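Local coordinates for protein translation elongation factor 1A (Methanosarcina mazei, PDB 3WND), which binds cysteinyl-tRNA(Cys) in its GTP-bound form and resembles SelB, EF-Tu and aIF2 gamma, consistent with a role in translation elongation, at residues T284-V289 and T333-L338; Q349-L354 and A364-S369. One frame throughout, in Å; residues are numbered along the deposited sequence.

Overall arrangement
Both contacts lie in the C-terminal antiparallel beta domain, and their centres are about 8 Å apart. Strands 282-289 and 363-369 are neighbours in one sheet, so the order runs 333-340, 282-289, 363-369, 352-355. The two contacts meet where Thr288 N lies 2.9 Å from Tyr366 O, a probable hydrogen bond. Each has a buried face and a more open one. The buried faces share an interior, where Leu285 touches Phe352 and Cys287 touches Leu354. Contact 1 is regular pairing, with leucines and cysteines inside and threonines, glutamates and Val335 outside. Contact 2 lies nearer the chain centre and adds a beta bulge, a bridging water and an arginine set against two aromatic rings.

Contact 1 of 2, residues T284-V289 and T333-L338; sequences TLECTV and TCVLEL
Leu285 and Cys287 pair with Leu336 and Cys334 in antiparallel strands of the C-terminal beta domain. Both pairs are hydrogen-bonded. Cys287 N to Cys334 O is 2.8 Å long and nearly straight, at 173°. The return bond, Cys334 N to Cys287 O, is longer at 3.0 Å. Leu336 N reaches Leu285 O at 2.7 Å, and Leu285 N bonds back to Leu336 O. Leu285 O also receives a CA-H...O contact from Val335.

The apolar contacts fill the face of Leu285, Cys287, Cys334 and Leu336. The Cys287 sulfur lies beside its own backbone N (chi1 -67°) and meets Leu336 CD1 at 3.9 Å. Cys334 turns its sulfur between its backbone N and carbonyl carbon, next to Cys287 CB and Val289 CG2. The CD1 methyls of Leu285 and Leu338 touch at 3.7 Å, the side chains crossing at about a right angle. Leu354 of strand 352-355 covers Cys287, Leu336 and Leu338 on this side.

The other face is mixed. Thr288 and Thr333 lie side by side. Glu286 bends at chi2, and its CD rests 3.9 Å from Val335 CG2, while OE2 forms a salt bridge with Lys370. The other Val335 branch, CG1, touches Thr284 CG2 at 3.7 Å.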
loop_
_atom_site.group_PDB
_atom_site.type_symbol
_atom_site.label_atom_id
_atom_site.label_comp_id
_atom_site.label_asym_id
_atom_site.label_seq_id
_atom_site.Cartn_x
_atom_site.Cartn_y
_atom_site.Cartn_z
ATOM N N THR A 284 -3.495 15.817 15.467
ATOM C CA THR A 284 -4.816 15.724 16.084
ATOM C C THR A 284 -5.716 14.976 15.107
ATOM O O THR A 284 -6.034 15.490 14.031
ATOM C CB THR A 284 -5.406 17.150 16.278
ATOM O OG1 THR A 284 -4.475 17.959 17.011
ATOM C CG2 THR A 284 -6.761 17.103 16.984
ATOM N N LEU A 285 -6.069 13.730 15.434
ATOM C CA LEU A 285 -6.853 12.850 14.506
ATOM C C LEU A 285 -8.275 12.546 14.953
ATOM O O LEU A 285 -8.495 12.150 16.140
ATOM C CB LEU A 285 -6.128 11.494 14.337
ATOM C CG LEU A 285 -4.660 11.606 13.882
ATOM C CD1 LEU A 285 -4.023 10.216 13.735
ATOM C CD2 LEU A 285 -4.515 12.347 12.530
ATOM N N GLU A 286 -9.230 12.581 13.991
ATOM C CA GLU A 286 -10.594 12.102 14.201
ATOM C C GLU A 286 -10.476 10.603 13.810
ATOM O O GLU A 286 -10.175 10.280 12.666
ATOM C CB GLU A 286 -11.583 12.786 13.255
ATOM C CG GLU A 286 -11.754 14.299 13.474
ATOM C CD GLU A 286 -13.141 14.654 13.998
ATOM O OE1 GLU A 286 -13.885 13.724 14.408
ATOM O OE2 GLU A 286 -13.504 15.858 13.974
ATOM N N CYS A 287 -10.689 9.729 14.775
ATOM C CA CYS A 287 -10.352 8.296 14.642
ATOM C C CYS A 287 -11.584 7.456 14.838
ATOM O O CYS A 287 -12.538 7.814 15.599
ATOM C CB CYS A 287 -9.361 7.890 15.748
ATOM S SG CYS A 287 -7.744 8.681 15.580
ATOM N N THR A 288 -11.533 6.298 14.194
ATOM C CA THR A 288 -12.533 5.295 14.325
ATOM C C THR A 288 -11.714 4.090 14.782
ATOM O O THR A 288 -10.793 3.633 14.056
ATOM C CB THR A 288 -13.195 4.992 12.971
ATOM O OG1 THR A 288 -13.989 6.101 12.570
ATOM C CG2 THR A 288 -14.131 3.881 13.168
ATOM N N VAL A 289 -12.022 3.609 15.986
ATOM C CA VAL A 289 -11.302 2.479 16.614
ATOM C C VAL A 289 -11.894 1.116 16.276
ATOM O O VAL A 289 -13.092 0.916 16.279
ATOM C CB VAL A 289 -11.338 2.677 18.169
ATOM C CG1 VAL A 289 -10.533 1.581 18.909
ATOM C CG2 VAL A 289 -10.865 4.116 18.585
ATOM N N THR A 333 -15.692 6.126 18.213
ATOM C CA THR A 333 -15.092 7.208 17.499
ATOM C C THR A 333 -14.633 8.264 18.527
ATOM O O THR A 333 -15.242 8.447 19.570
ATOM C CB THR A 333 -16.033 7.830 16.430
ATOM O OG1 THR A 333 -17.142 8.363 17.113
ATOM C CG2 THR A 333 -16.557 6.827 15.420
ATOM N N CYS A 334 -13.499 8.869 18.269
ATOM C CA CYS A 334 -12.898 9.802 19.198
ATOM C C CYS A 334 -11.958 10.726 18.431
ATOM O O CYS A 334 -11.661 10.487 17.263
ATOM C CB CYS A 334 -12.131 9.046 20.279
ATOM S SG CYS A 334 -10.713 8.131 19.642
ATOM N N VAL A 335 -11.514 11.768 19.120
ATOM C CA VAL A 335 -10.380 12.538 18.698
ATOM C C VAL A 335 -9.202 12.167 19.528
ATOM O O VAL A 335 -9.255 12.123 20.802
ATOM C CB VAL A 335 -10.660 14.076 18.704
ATOM C CG1 VAL A 335 -9.371 14.842 18.396
ATOM C CG2 VAL A 335 -11.792 14.377 17.691
ATOM N N LEU A 336 -8.093 11.909 18.836
ATOM C CA LEU A 336 -6.868 11.661 19.524
ATOM C C LEU A 336 -5.844 12.790 19.278
ATOM O O LEU A 336 -5.548 13.138 18.136
ATOM C CB LEU A 336 -6.240 10.330 19.150
ATOM C CG LEU A 336 -7.057 9.059 19.505
ATOM C CD1 LEU A 336 -6.267 7.784 19.078
ATOM C CD2 LEU A 336 -7.393 8.996 20.996
ATOM N N GLU A 337 -5.330 13.380 20.375
ATOM C CA GLU A 337 -4.211 14.289 20.225
ATOM C C GLU A 337 -3.000 13.396 20.455
ATOM O O GLU A 337 -2.851 12.790 21.502
ATOM C CB GLU A 337 -4.381 15.468 21.261
ATOM C CG GLU A 337 -4.974 16.671 20.508
ATOM C CD GLU A 337 -5.645 17.693 21.394
ATOM O OE1 GLU A 337 -5.208 17.773 22.529
ATOM O OE2 GLU A 337 -6.614 18.405 20.984
ATOM N N LEU A 338 -2.123 13.310 19.450
ATOM C CA LEU A 338 -0.974 12.428 19.511
ATOM C C LEU A 338 0.366 13.227 19.442
ATOM O O LEU A 338 0.421 14.178 18.734
ATOM C CB LEU A 338 -1.044 11.463 18.288
ATOM C CG LEU A 338 -2.249 10.546 18.262
ATOM C CD1 LEU A 338 -2.115 9.772 16.932
ATOM C CD2 LEU A 338 -2.251 9.551 19.436
#

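Contact 2 of 2, residues Q349-L354 and A364-S369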
loop_
_atom_site.group_PDB
_atom_site.type_symbol
_atom_site.label_atom_id
_atom_site.label_comp_id
_atom_site.label_asym_id
_atom_site.label_seq_id
_atom_site.Cartn_x
_atom_site.Cartn_y
_atom_site.Cartn_z
ATOM N N GLN A 349 -5.895 14.601 3.018
ATOM C CA GLN A 349 -6.508 13.462 2.358
ATOM C C GLN A 349 -5.863 12.126 2.799
ATOM O O GLN A 349 -6.284 11.071 2.411
ATOM C CB GLN A 349 -6.483 13.575 0.804
ATOM C CG GLN A 349 -5.067 13.589 0.149
ATOM C CD GLN A 349 -4.636 14.988 -0.098
ATOM O OE1 GLN A 349 -4.964 15.860 0.680
ATOM N NE2 GLN A 349 -3.855 15.226 -1.151
ATOM N N ASP A 350 -4.730 12.206 3.465
ATOM C CA ASP A 350 -3.965 10.987 3.764
ATOM C C ASP A 350 -4.535 10.302 4.994
ATOM O O ASP A 350 -4.681 10.897 6.042
ATOM C CB ASP A 350 -2.471 11.280 4.031
ATOM C CG ASP A 350 -1.725 11.735 2.830
ATOM O OD1 ASP A 350 -2.075 11.450 1.703
ATOM O OD2 ASP A 350 -0.697 12.401 3.052
ATOM N N ARG A 351 -4.920 9.022 4.799
ATOM C CA ARG A 351 -5.490 8.240 5.903
ATOM C C ARG A 351 -4.328 7.828 6.843
ATOM O O ARG A 351 -3.266 7.337 6.400
ATOM C CB ARG A 351 -6.289 7.004 5.409
ATOM C CG ARG A 351 -6.906 6.247 6.537
ATOM C CD ARG A 351 -7.569 4.957 6.042
ATOM N NE ARG A 351 -8.568 5.300 5.066
ATOM C CZ ARG A 351 -9.890 5.116 5.131
ATOM N NH1 ARG A 351 -10.468 4.442 6.094
ATOM N NH2 ARG A 351 -10.645 5.598 4.142
ATOM N N PHE A 352 -4.538 8.045 8.132
ATOM C CA PHE A 352 -3.563 7.576 9.151
ATOM C C PHE A 352 -4.102 6.209 9.677
ATOM O O PHE A 352 -5.282 6.012 9.877
ATOM C CB PHE A 352 -3.578 8.512 10.355
ATOM C CG PHE A 352 -2.852 9.833 10.122
ATOM C CD1 PHE A 352 -1.624 10.061 10.716
ATOM C CD2 PHE A 352 -3.449 10.859 9.354
ATOM C CE1 PHE A 352 -0.980 11.298 10.570
ATOM C CE2 PHE A 352 -2.770 12.051 9.131
ATOM C CZ PHE A 352 -1.547 12.300 9.800
ATOM N N LEU A 353 -3.180 5.300 9.932
ATOM C CA LEU A 353 -3.491 4.066 10.644
ATOM C C LEU A 353 -2.713 4.069 11.967
ATOM O O LEU A 353 -1.585 4.560 12.039
ATOM C CB LEU A 353 -2.995 2.868 9.906
ATOM C CG LEU A 353 -3.751 2.448 8.699
ATOM C CD1 LEU A 353 -3.175 1.066 8.182
ATOM C CD2 LEU A 353 -5.278 2.388 8.864
ATOM N N LEU A 354 -3.354 3.589 13.029
ATOM C CA LEU A 354 -2.660 3.457 14.319
ATOM C C LEU A 354 -2.647 1.987 14.707
ATOM O O LEU A 354 -3.651 1.283 14.533
ATOM C CB LEU A 354 -3.509 4.173 15.387
ATOM C CG LEU A 354 -3.628 5.696 15.090
ATOM C CD1 LEU A 354 -4.554 6.385 16.098
ATOM C CD2 LEU A 354 -2.252 6.386 15.049
ATOM N N ALA A 364 -5.242 -0.867 15.336
ATOM C CA ALA A 364 -6.116 -0.299 16.334
ATOM C C ALA A 364 -7.180 0.643 15.806
ATOM O O ALA A 364 -8.258 0.729 16.385
ATOM C CB ALA A 364 -5.258 0.416 17.412
ATOM N N ALA A 365 -6.852 1.400 14.779
ATOM C CA ALA A 365 -7.719 2.521 14.412
ATOM C C ALA A 365 -7.256 3.089 13.103
ATOM O O ALA A 365 -6.077 2.916 12.739
ATOM C CB ALA A 365 -7.691 3.658 15.461
ATOM N N TYR A 366 -8.223 3.745 12.403
ATOM C CA TYR A 366 -7.773 4.713 11.359
ATOM C C TYR A 366 -8.218 6.090 11.784
ATOM O O TYR A 366 -9.106 6.249 12.650
ATOM C CB TYR A 366 -8.354 4.376 9.975
ATOM C CG TYR A 366 -9.845 4.594 9.767
ATOM C CD1 TYR A 366 -10.356 5.893 9.464
ATOM C CD2 TYR A 366 -10.733 3.570 9.903
ATOM C CE1 TYR A 366 -11.742 6.091 9.259
ATOM C CE2 TYR A 366 -12.107 3.758 9.689
ATOM C CZ TYR A 366 -12.579 5.047 9.418
ATOM O OH TYR A 366 -13.904 5.219 9.181
ATOM N N GLY A 367 -7.591 7.103 11.187
ATOM C CA GLY A 367 -8.055 8.500 11.462
ATOM C C GLY A 367 -7.591 9.440 10.395
ATOM O O GLY A 367 -6.784 9.077 9.531
ATOM N N PHE A 368 -8.155 10.621 10.440
ATOM C CA PHE A 368 -7.764 11.721 9.549
ATOM C C PHE A 368 -7.425 12.939 10.367
ATOM O O PHE A 368 -8.050 13.182 11.399
ATOM C CB PHE A 368 -8.855 11.992 8.630
ATOM C CG PHE A 368 -8.948 10.957 7.652
ATOM C CD1 PHE A 368 -8.172 11.051 6.457
ATOM C CD2 PHE A 368 -9.746 9.795 7.893
ATOM C CE1 PHE A 368 -8.260 10.048 5.513
ATOM C CE2 PHE A 368 -9.815 8.795 6.933
ATOM C CZ PHE A 368 -9.137 8.937 5.732
ATOM N N SER A 369 -6.494 13.736 9.842
ATOM C CA SER A 369 -6.037 14.971 10.461
ATOM C C SER A 369 -7.176 15.926 10.487
ATOM O O SER A 369 -7.792 16.189 9.454
ATOM C CB SER A 369 -4.881 15.555 9.706
ATOM O OG SER A 369 -4.472 16.729 10.376
HETATM O O HOH W 1 -5.421 13.215 7.252
#
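Arg351 carries CG opposite its backbone N (chi1 -178°) and bends at chi3, which brings its guanidinium up to the rings of Tyr366 and Phe368, in roughly perpendicular directions. Tyr366 CG lies between its backbone N and carbonyl carbon (chi1 70°), and its ring presents a face to Arg351 NH1, which sits 3.6 Å above its centre. This is a cation-pi contact, with the planes 47° apart. NH1 also bonds to the carbonyl of Leu109, which helps hold the group in place. Phe368 comes over a guanidinium face, steeply inclined, and its CZ reaches Arg351 CB at 3.5 Å.

On the opposite sheet face, the Phe352 ring packs near Ser369 and meets Tyr346 edge to face. A water in plane at its edge donates to Asp350 O at 2.7 Å and accepts from Ser369 N, linking the two segments beyond the Phe352-Gly367 pair. Asp350 pairs with Arg194 of strand 194-203.

Phe352 N meets Gly367 O at 2.8 Å, and Leu354 N meets Ala365 O. Leu354 O accepts two bonds, from Ala364 N at 2.8 Å and from Ala365 N at 3.2 Å. Two residues thus face one, a classic beta bulge in an antiparallel beta hairpin.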